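Local structure of urea carboxylase (Thermus thermophilus, 3OEP) at residues L213-R219 with L340-P344; G229-V235 with L273-K279; L245-G251 with L346-D352. The protein is of unconfirmed function but is a KipI-KipA homologue, with hydrolase activity and ATP binding only tentatively ascribed to its family. One frame throughout, in Å; residues are numbered along the deposited sequence. Where two conformers were deposited one is given.

Contact 1. Residues L213-R219 with L340-P344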
loop_
_atom_site.group_PDB
_atom_site.type_symbol
_atom_site.label_atom_id
_atom_site.label_comp_id
_atom_site.label_asym_id
_atom_site.label_seq_id
_atom_site.Cartn_x
_atom_site.Cartn_y
_atom_site.Cartn_z
ATOM N N LEU A 213 -15.899 -2.303 5.701
ATOM C CA LEU A 213 -16.200 -3.044 4.479
ATOM C C LEU A 213 -17.079 -4.269 4.765
ATOM O O LEU A 213 -17.907 -4.653 3.944
ATOM C CB LEU A 213 -14.906 -3.465 3.791
ATOM C CG LEU A 213 -13.950 -2.310 3.473
ATOM C CD1 LEU A 213 -12.697 -2.825 2.799
ATOM C CD2 LEU A 213 -14.650 -1.256 2.610
ATOM N N LEU A 214 -16.913 -4.867 5.936
ATOM C CA LEU A 214 -17.675 -6.063 6.282
ATOM C C LEU A 214 -19.115 -5.700 6.603
ATOM O O LEU A 214 -19.360 -4.749 7.347
ATOM C CB LEU A 214 -17.045 -6.775 7.473
ATOM C CG LEU A 214 -15.681 -7.406 7.203
ATOM C CD1 LEU A 214 -15.104 -7.963 8.494
ATOM C CD2 LEU A 214 -15.793 -8.485 6.141
ATOM N N PRO A 215 -20.078 -6.460 6.050
ATOM C CA PRO A 215 -21.477 -6.141 6.302
ATOM C C PRO A 215 -21.871 -6.329 7.762
ATOM O O PRO A 215 -21.418 -7.267 8.426
ATOM C CB PRO A 215 -22.238 -7.123 5.405
ATOM C CG PRO A 215 -21.289 -8.226 5.148
ATOM C CD PRO A 215 -19.930 -7.620 5.155
ATOM N N GLU A 216 -22.733 -5.440 8.240
ATOM C CA GLU A 216 -23.220 -5.496 9.609
ATOM C C GLU A 216 -24.239 -6.625 9.732
ATOM O O GLU A 216 -24.304 -7.303 10.758
ATOM C CB GLU A 216 -23.851 -4.158 10.006
ATOM C CG GLU A 216 -22.886 -2.967 9.992
ATOM C CD GLU A 216 -22.529 -2.470 8.590
ATOM O OE1 GLU A 216 -21.505 -1.760 8.456
ATOM O OE2 GLU A 216 -23.256 -2.787 7.620
ATOM N N GLU A 217 -25.015 -6.829 8.667
ATOM C CA GLU A 217 -26.020 -7.887 8.610
ATOM C C GLU A 217 -25.705 -8.825 7.449
ATOM O O GLU A 217 -26.331 -8.739 6.390
ATOM C CB GLU A 217 -27.423 -7.284 8.451
ATOM N N PRO A 218 -24.717 -9.721 7.633
ATOM C CA PRO A 218 -24.400 -10.647 6.549
ATOM C C PRO A 218 -25.609 -11.484 6.160
ATOM O O PRO A 218 -26.364 -11.941 7.033
ATOM C CB PRO A 218 -23.279 -11.531 7.128
ATOM C CG PRO A 218 -23.215 -11.228 8.572
ATOM C CD PRO A 218 -23.840 -9.906 8.802
ATOM N N ARG A 219 -25.791 -11.663 4.857
ATOM C CA ARG A 219 -26.935 -12.397 4.328
ATOM C C ARG A 219 -26.907 -13.877 4.705
ATOM O O ARG A 219 -27.951 -14.481 4.951
ATOM C CB ARG A 219 -26.984 -12.256 2.807
ATOM C CG ARG A 219 -27.258 -10.844 2.330
ATOM C CD ARG A 219 -27.327 -10.758 0.810
ATOM N NE ARG A 219 -25.999 -10.684 0.199
ATOM C CZ ARG A 219 -25.287 -11.720 -0.245
ATOM N NH1 ARG A 219 -24.093 -11.504 -0.781
ATOM N NH2 ARG A 219 -25.747 -12.970 -0.161
ATOM N N LEU A 340 -16.299 -14.824 0.840
ATOM C CA LEU A 340 -16.843 -13.997 1.912
ATOM C C LEU A 340 -17.570 -12.776 1.357
ATOM O O LEU A 340 -17.144 -12.188 0.350
ATOM C CB LEU A 340 -15.733 -13.539 2.860
ATOM C CG LEU A 340 -15.007 -14.648 3.602
ATOM C CD1 LEU A 340 -13.801 -14.078 4.347
ATOM C CD2 LEU A 340 -15.960 -15.389 4.545
ATOM N N GLU A 341 -18.665 -12.406 2.020
ATOM C CA GLU A 341 -19.405 -11.197 1.701
ATOM C C GLU A 341 -18.659 -9.985 2.243
ATOM O O GLU A 341 -18.411 -9.893 3.444
ATOM C CB GLU A 341 -20.817 -11.233 2.300
ATOM C CG GLU A 341 -21.676 -10.077 1.808
ATOM C CD GLU A 341 -23.011 -9.923 2.520
ATOM O OE1 GLU A 341 -23.441 -10.844 3.247
ATOM O OE2 GLU A 341 -23.631 -8.852 2.343
ATOM N N VAL A 342 -18.318 -9.059 1.349
ATOM C CA VAL A 342 -17.573 -7.843 1.698
ATOM C C VAL A 342 -17.994 -6.734 0.757
ATOM O O VAL A 342 -18.124 -6.966 -0.450
ATOM C CB VAL A 342 -16.043 -7.998 1.509
ATOM C CG1 VAL A 342 -15.311 -6.850 2.209
ATOM C CG2 VAL A 342 -15.547 -9.325 2.018
ATOM N N ARG A 343 -18.188 -5.534 1.292
ATOM C CA ARG A 343 -18.521 -4.379 0.470
ATOM C C ARG A 343 -17.250 -3.844 -0.174
ATOM O O ARG A 343 -16.222 -3.737 0.488
ATOM C CB ARG A 343 -19.155 -3.271 1.305
ATOM C CG ARG A 343 -20.575 -3.538 1.749
ATOM C CD ARG A 343 -21.193 -2.259 2.296
ATOM N NE ARG A 343 -20.557 -1.841 3.548
ATOM C CZ ARG A 343 -20.992 -2.139 4.774
ATOM N NH1 ARG A 343 -22.089 -2.868 4.959
ATOM N NH2 ARG A 343 -20.322 -1.692 5.835
ATOM N N PRO A 344 -17.304 -3.519 -1.467
ATOM C CA PRO A 344 -16.107 -2.956 -2.093
ATOM C C PRO A 344 -15.944 -1.458 -1.841
ATOM O O PRO A 344 -16.920 -0.752 -1.583
ATOM C CB PRO A 344 -16.358 -3.195 -3.580
ATOM C CG PRO A 344 -17.851 -3.079 -3.703
ATOM C CD PRO A 344 -18.386 -3.731 -2.445
HETATM O O HOH W 1 -25.693 -8.045 3.768
#
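Two surface loops meet here, the one between strands 194-199 and 221-225 and the one between strands 331-336 and 366-368, and R343 and E216 join them at one end, E341 and R219 at the other. R343 grips the carboxylate of E216 end-on. Its NH2 lies 2.9 Å from E216 OE1, and its NH1 holds E216 OE2 at the same time. Both oxygens are met on their syn sides, and the two flat groups are only 8° apart. The bend of the E216 chain at chi2 (75°) turns its carboxylate back to the guanidinium edge. One face of that guanidinium lies over the backbone of 213-215. R343 NH2 has a second acceptor in the carbonyl of E212, which should limit its rotation. The backbone joins in beside this pair: R343 N donates to L213 O at 2.8 Å.

E341 reaches across with an extended chain, CG anti to the backbone N (chi1 -172°). Its OE1 takes the backbone N-H of R219 at 3.0 Å with the syn lone pair. Water 1 links E341 OE2 to the carbonyl of E217. The R219 guanidinium stacks over the carboxylate. R219 NE and E341 OE2 are 3.7 Å apart, a long ion pair in which no N-H points at the oxygen. The R219 end is held instead by the carbonyl of E370. P215 fills the middle, its CG 3.6 Å from E341 CD.

On the side toward the strands, L213 CB meets V342 CG1 at 3.8 Å. L214 rests on L367 of strand 366-368, P218 touches V366 of the same strand, and V342 packs on V234 of strand 233-235.

Contact 2. Residues G229-V235 with L273-K279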
loop_
_atom_site.group_PDB
_atom_site.type_symbol
_atom_site.label_atom_id
_atom_site.label_comp_id
_atom_site.label_asym_id
_atom_site.label_seq_id
_atom_site.Cartn_x
_atom_site.Cartn_y
_atom_site.Cartn_z
ATOM N N GLY A 229 -6.285 -13.157 15.505
ATOM C CA GLY A 229 -4.849 -13.359 15.444
ATOM C C GLY A 229 -4.161 -12.004 15.464
ATOM O O GLY A 229 -4.782 -10.974 15.762
ATOM N N LEU A 230 -2.880 -11.997 15.124
ATOM C CA LEU A 230 -2.088 -10.766 15.116
ATOM C C LEU A 230 -2.655 -9.715 14.155
ATOM O O LEU A 230 -2.799 -8.543 14.519
ATOM C CB LEU A 230 -0.643 -11.091 14.740
ATOM C CG LEU A 230 0.352 -9.934 14.628
ATOM C CD1 LEU A 230 0.457 -9.191 15.946
ATOM C CD2 LEU A 230 1.711 -10.460 14.189
ATOM N N MET A 231 -2.958 -10.136 12.931
ATOM C CA MET A 231 -3.500 -9.240 11.906
ATOM C C MET A 231 -4.224 -10.042 10.827
ATOM O O MET A 231 -3.679 -10.324 9.752
ATOM C CB MET A 231 -2.397 -8.359 11.297
ATOM C CG MET A 231 -2.949 -7.106 10.609
ATOM S SD MET A 231 -1.708 -6.119 9.745
ATOM C CE MET A 231 -0.595 -5.715 11.090
ATOM N N ASP A 232 -5.466 -10.412 11.132
ATOM C CA ASP A 232 -6.291 -11.192 10.212
ATOM C C ASP A 232 -7.006 -10.220 9.291
ATOM O O ASP A 232 -7.681 -9.305 9.764
ATOM C CB ASP A 232 -7.341 -12.019 10.967
ATOM C CG ASP A 232 -6.796 -12.676 12.214
ATOM O OD1 ASP A 232 -7.413 -12.481 13.287
ATOM O OD2 ASP A 232 -5.768 -13.390 12.139
ATOM N N LEU A 233 -6.860 -10.416 7.983
ATOM C CA LEU A 233 -7.421 -9.510 6.993
ATOM C C LEU A 233 -8.264 -10.287 6.000
ATOM O O LEU A 233 -7.842 -11.339 5.530
ATOM C CB LEU A 233 -6.303 -8.802 6.231
ATOM C CG LEU A 233 -5.317 -7.949 7.026
ATOM C CD1 LEU A 233 -4.205 -7.426 6.107
ATOM C CD2 LEU A 233 -6.042 -6.791 7.698
ATOM N N VAL A 234 -9.437 -9.760 5.667
ATOM C CA VAL A 234 -10.192 -10.268 4.527
ATOM C C VAL A 234 -9.659 -9.571 3.280
ATOM O O VAL A 234 -9.792 -8.355 3.153
ATOM C CB VAL A 234 -11.695 -9.993 4.670
ATOM C CG1 VAL A 234 -12.442 -10.448 3.423
ATOM C CG2 VAL A 234 -12.240 -10.707 5.908
ATOM N N VAL A 235 -9.051 -10.333 2.376
ATOM C CA VAL A 235 -8.482 -9.773 1.145
ATOM C C VAL A 235 -9.085 -10.393 -0.109
ATOM O O VAL A 235 -9.453 -11.568 -0.111
ATOM C CB VAL A 235 -6.950 -9.948 1.097
ATOM C CG1 VAL A 235 -6.282 -9.192 2.243
ATOM C CG2 VAL A 235 -6.560 -11.431 1.124
ATOM N N LEU A 273 -11.130 -13.858 0.856
ATOM C CA LEU A 273 -10.764 -14.904 1.807
ATOM C C LEU A 273 -9.960 -14.278 2.940
ATOM O O LEU A 273 -9.698 -13.071 2.919
ATOM C CB LEU A 273 -10.001 -16.044 1.108
ATOM C CG LEU A 273 -8.506 -15.902 0.802
ATOM C CD1 LEU A 273 -8.006 -17.159 0.095
ATOM C CD2 LEU A 273 -8.213 -14.690 -0.017
ATOM N N LEU A 274 -9.614 -15.090 3.937
ATOM C CA LEU A 274 -8.892 -14.617 5.111
ATOM C C LEU A 274 -7.387 -14.856 4.973
ATOM O O LEU A 274 -6.968 -15.949 4.625
ATOM C CB LEU A 274 -9.412 -15.336 6.354
ATOM C CG LEU A 274 -8.974 -14.771 7.703
ATOM C CD1 LEU A 274 -9.300 -13.295 7.793
ATOM C CD2 LEU A 274 -9.646 -15.539 8.833
ATOM N N GLU A 275 -6.592 -13.819 5.245
ATOM C CA GLU A 275 -5.143 -13.935 5.356
ATOM C C GLU A 275 -4.806 -13.706 6.822
ATOM O O GLU A 275 -5.352 -12.798 7.445
ATOM C CB GLU A 275 -4.430 -12.873 4.510
ATOM C CG GLU A 275 -2.908 -12.941 4.607
ATOM C CD GLU A 275 -2.221 -11.783 3.918
ATOM O OE1 GLU A 275 -1.817 -10.847 4.636
ATOM O OE2 GLU A 275 -2.075 -11.820 2.673
ATOM N N PHE A 276 -3.913 -14.521 7.370
ATOM C CA PHE A 276 -3.391 -14.296 8.718
ATOM C C PHE A 276 -1.899 -14.579 8.774
ATOM O O PHE A 276 -1.380 -15.401 8.018
ATOM C CB PHE A 276 -4.133 -15.140 9.760
ATOM C CG PHE A 276 -4.282 -16.579 9.379
ATOM C CD1 PHE A 276 -3.395 -17.532 9.849
ATOM C CD2 PHE A 276 -5.315 -16.980 8.540
ATOM C CE1 PHE A 276 -3.536 -18.863 9.486
ATOM C CE2 PHE A 276 -5.454 -18.310 8.171
ATOM C CZ PHE A 276 -4.566 -19.248 8.648
ATOM N N ALA A 277 -1.211 -13.889 9.676
ATOM C CA ALA A 277 0.234 -13.989 9.765
ATOM C C ALA A 277 0.698 -14.129 11.206
ATOM O O ALA A 277 0.140 -13.499 12.105
ATOM C CB ALA A 277 0.884 -12.773 9.117
ATOM N N TYR A 278 1.706 -14.977 11.408
ATOM C CA TYR A 278 2.392 -15.159 12.694
ATOM C C TYR A 278 1.531 -15.878 13.749
ATOM O O TYR A 278 1.930 -16.915 14.293
ATOM C CB TYR A 278 2.952 -13.816 13.217
ATOM C CG TYR A 278 4.000 -13.166 12.300
ATOM C CD1 TYR A 278 3.645 -12.182 11.376
ATOM C CD2 TYR A 278 5.338 -13.548 12.364
ATOM C CE1 TYR A 278 4.609 -11.590 10.534
ATOM C CE2 TYR A 278 6.301 -12.966 11.537
ATOM C CZ TYR A 278 5.934 -11.991 10.627
ATOM O OH TYR A 278 6.915 -11.431 9.818
ATOM N N LYS A 279 0.349 -15.329 14.025
ATOM C CA LYS A 279 -0.613 -15.943 14.925
ATOM C C LYS A 279 -1.988 -15.872 14.278
ATOM O O LYS A 279 -2.431 -14.796 13.877
ATOM C CB LYS A 279 -0.640 -15.221 16.268
ATOM C CG LYS A 279 -1.549 -15.857 17.303
ATOM C CD LYS A 279 -1.529 -15.091 18.609
ATOM C CE LYS A 279 -2.512 -15.682 19.606
ATOM N NZ LYS A 279 -2.522 -14.928 20.889
HETATM O O HOH W 2 -3.102 -12.861 11.939
HETATM O O HOH W 3 -2.211 -10.922 7.464
#
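G229 starts the contact beside K279, and its N-H is taken by D232 OD1 of its own segment at 2.6 Å through the syn lone pair. L230 N then donates to K279 O at 3.1 Å. The L230 side chain, with CG anti to the backbone N, sends CD2 against CB and the near ring carbons of Y278. The Y278 hydroxyl is bonded to the carbonyl of A418.

At M231 the chains are too far apart for direct backbone bonds, and two waters fill in. Water 2 accepts from M231 N and A277 N and lies within donating distance of D232 OD2 and K279 O. Water 3 donates to M231 O and to E275 OE1. D232 puts OD2 3.4 Å from F276 CB, with carboxylate and ring planes 71° apart.

From L233 the pairing is regular. L233 and E275 exchange two backbone bonds, the shorter from E275 N to L233 O at 2.8 Å and almost straight (176°). V234 and L274 form the non-hydrogen-bonded pair. V235 and L273 are again a hydrogen-bonded pair. Here L273 CG sits between its backbone N and carbonyl carbon (chi1 80°), which brings CD2 to 3.8 Å from V235 CG2.

L233, V235, L273 and E275 share one face of the sheet. The E275 carboxylate is buried there but well satisfied: R331 and R420 meet OE1, and Y333 OH and L253 N meet OE2. V234 and L274 lie on the other face. This is an antiparallel strand pair at the edge of a five-stranded sheet. Strand 273-277 falls in the region assigned to the cyclophilin-like carboxyltransferase A and B family, and 233-235 pairs with it as an outermost strand.

Contact 3. Residues L245-G251 with L346-D352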
loop_
_atom_site.group_PDB
_atom_site.type_symbol
_atom_site.label_atom_id
_atom_site.label_comp_id
_atom_site.label_asym_id
_atom_site.label_seq_id
_atom_site.Cartn_x
_atom_site.Cartn_y
_atom_site.Cartn_z
ATOM N N LEU A 245 -4.088 8.066 -6.251
ATOM C CA LEU A 245 -4.718 8.625 -5.057
ATOM C C LEU A 245 -3.990 8.236 -3.777
ATOM O O LEU A 245 -4.392 8.654 -2.692
ATOM C CB LEU A 245 -6.160 8.137 -4.958
ATOM C CG LEU A 245 -7.061 8.457 -6.151
ATOM C CD1 LEU A 245 -8.367 7.665 -6.023
ATOM C CD2 LEU A 245 -7.310 9.950 -6.248
ATOM N N GLY A 246 -2.941 7.424 -3.892
ATOM C CA GLY A 246 -2.232 6.913 -2.724
ATOM C C GLY A 246 -2.729 5.585 -2.192
ATOM O O GLY A 246 -2.329 5.171 -1.109
ATOM N N LEU A 247 -3.602 4.911 -2.943
ATOM C CA LEU A 247 -4.187 3.656 -2.494
ATOM C C LEU A 247 -3.307 2.487 -2.902
ATOM O O LEU A 247 -3.001 2.312 -4.082
ATOM C CB LEU A 247 -5.598 3.494 -3.060
ATOM C CG LEU A 247 -6.599 4.539 -2.572
ATOM C CD1 LEU A 247 -7.866 4.490 -3.415
ATOM C CD2 LEU A 247 -6.902 4.352 -1.092
ATOM N N ALA A 248 -2.892 1.699 -1.915
ATOM C CA ALA A 248 -1.999 0.562 -2.144
ATOM C C ALA A 248 -2.702 -0.554 -2.911
ATOM O O ALA A 248 -3.932 -0.638 -2.921
ATOM C CB ALA A 248 -1.478 0.028 -0.806
ATOM N N ARG A 249 -1.908 -1.414 -3.543
ATOM C CA ARG A 249 -2.426 -2.593 -4.224
ATOM C C ARG A 249 -3.161 -3.497 -3.238
ATOM O O ARG A 249 -4.246 -4.002 -3.531
ATOM C CB ARG A 249 -1.269 -3.370 -4.858
ATOM C CG ARG A 249 -1.649 -4.687 -5.514
ATOM C CD ARG A 249 -2.727 -4.533 -6.566
ATOM N NE ARG A 249 -2.542 -3.321 -7.346
ATOM C CZ ARG A 249 -1.581 -3.127 -8.243
ATOM N NH1 ARG A 249 -0.683 -4.076 -8.507
ATOM N NH2 ARG A 249 -1.508 -1.960 -8.878
ATOM N N SER A 250 -2.552 -3.699 -2.072
ATOM C CA SER A 250 -3.093 -4.597 -1.058
ATOM C C SER A 250 -3.292 -5.996 -1.668
ATOM O O SER A 250 -2.496 -6.422 -2.502
ATOM C CB SER A 250 -4.377 -4.014 -0.454
ATOM O OG SER A 250 -4.846 -4.786 0.643
ATOM N N GLY A 251 -4.342 -6.707 -1.275
ATOM C CA GLY A 251 -4.520 -8.082 -1.719
ATOM C C GLY A 251 -3.636 -9.030 -0.921
ATOM O O GLY A 251 -3.051 -8.637 0.088
ATOM N N LEU A 346 -13.884 1.460 -4.098
ATOM C CA LEU A 346 -13.164 1.710 -5.346
ATOM C C LEU A 346 -12.682 0.422 -6.021
ATOM O O LEU A 346 -11.507 0.280 -6.362
ATOM C CB LEU A 346 -12.020 2.709 -5.121
ATOM C CG LEU A 346 -12.461 4.095 -4.629
ATOM C CD1 LEU A 346 -11.260 4.997 -4.372
ATOM C CD2 LEU A 346 -13.415 4.771 -5.616
ATOM N N GLY A 347 -13.613 -0.513 -6.193
ATOM C CA GLY A 347 -13.388 -1.725 -6.978
ATOM C C GLY A 347 -12.872 -2.939 -6.225
ATOM O O GLY A 347 -12.768 -4.026 -6.804
ATOM N N SER A 348 -12.561 -2.783 -4.939
ATOM C CA SER A 348 -11.941 -3.864 -4.182
ATOM C C SER A 348 -12.438 -3.951 -2.745
ATOM O O SER A 348 -12.736 -2.937 -2.113
ATOM C CB SER A 348 -10.424 -3.685 -4.194
ATOM O OG SER A 348 -9.770 -4.605 -3.341
ATOM N N ALA A 349 -12.499 -5.181 -2.243
ATOM C CA ALA A 349 -12.815 -5.456 -0.848
ATOM C C ALA A 349 -11.563 -5.528 0.031
ATOM O O ALA A 349 -11.667 -5.783 1.239
ATOM C CB ALA A 349 -13.593 -6.768 -0.741
ATOM N N SER A 350 -10.381 -5.332 -0.559
ATOM C CA SER A 350 -9.137 -5.438 0.203
ATOM C C SER A 350 -8.921 -4.209 1.083
ATOM O O SER A 350 -9.261 -3.086 0.699
ATOM C CB SER A 350 -7.920 -5.629 -0.711
ATOM O OG SER A 350 -7.879 -6.937 -1.266
ATOM N N PRO A 351 -8.341 -4.414 2.266
ATOM C CA PRO A 351 -8.117 -3.285 3.161
ATOM C C PRO A 351 -6.961 -2.395 2.715
ATOM O O PRO A 351 -6.008 -2.865 2.090
ATOM C CB PRO A 351 -7.774 -3.957 4.488
ATOM C CG PRO A 351 -7.221 -5.271 4.120
ATOM C CD PRO A 351 -7.946 -5.694 2.879
ATOM N N ASP A 352 -7.067 -1.108 3.018
ATOM C CA ASP A 352 -5.923 -0.210 2.920
ATOM C C ASP A 352 -5.773 0.381 4.302
ATOM O O ASP A 352 -6.385 1.405 4.612
ATOM C CB ASP A 352 -6.142 0.894 1.889
ATOM C CG ASP A 352 -4.867 1.673 1.597
ATOM O OD1 ASP A 352 -4.098 1.961 2.544
ATOM O OD2 ASP A 352 -4.620 1.977 0.417
HETATM O O HOH W 4 -1.908 3.365 1.220
HETATM O O HOH W 5 -5.816 0.380 -1.399
#
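S250 and D352 carry this buried loop-to-loop contact, in which the loop leading to helix 255-264 is fastened to the one between strands 331-336 and 366-368. Both lie in the region assigned to the cyclophilin-like carboxyltransferase A and B family. The D352 carboxylate points at the backbone of 247-248, its CG anti to the backbone N (chi1 -169°). OD2 takes the N-H of A248 at 2.9 Å. The donor comes from the syn side but 28° out of the carboxylate plane. Water 5 lies 2.7 Å from the same oxygen and also donates to A248 O, so A248 is tied to D352 by both its backbone N and its carbonyl. The other oxygen, OD1, is held by the backbone N of G355. Water 4 lies between OD1 and G246 O.

L247 stands at about a right angle to D352 and places CD2 3.6 Å from OD2. Its other methyl, CD1, turns to L346. Those two leucine chains also cross at about a right angle and meet end to end, CD1 to CD1, at 3.6 Å. L245 CD1 adds a looser touch on the same L346 methyl.

The serines mark the far end. S350 CB packs on S250 OG at 3.5 Å. The S350 hydroxyl itself is bonded to OD1 of D236, which S348 OG also meets. An ST turn shapes this bend, with S348 OG accepting from S350 N at 2.9 Å. G251 passes by S350, its carbonyl bonded to R420. S250 holds its hydroxyl anti to the backbone N (chi1 -173°), and from there OG donates to P351 O at 2.7 Å, in the plane of that carbonyl.

From the N terminus, 213-219 comes first, in the loop after strand 194-199, and contact 1 closes a loop of 120 residues when it meets 340-344. Contact 2 is nested inside that loop: 229-235 pairs with 273-279 after 37 residues that include helix 255-264. Contact 3 begins within the loop of contact 2, at 245-251, and ends at 346-352, so it crosses both others. All three touch. L340 packs its CD1 on L273, V342 its CG1 on A349, while P351 lies against V234 and V235. Surface loops, the edge strand 233-235 and the loop before helix 255-264 are thereby tied together.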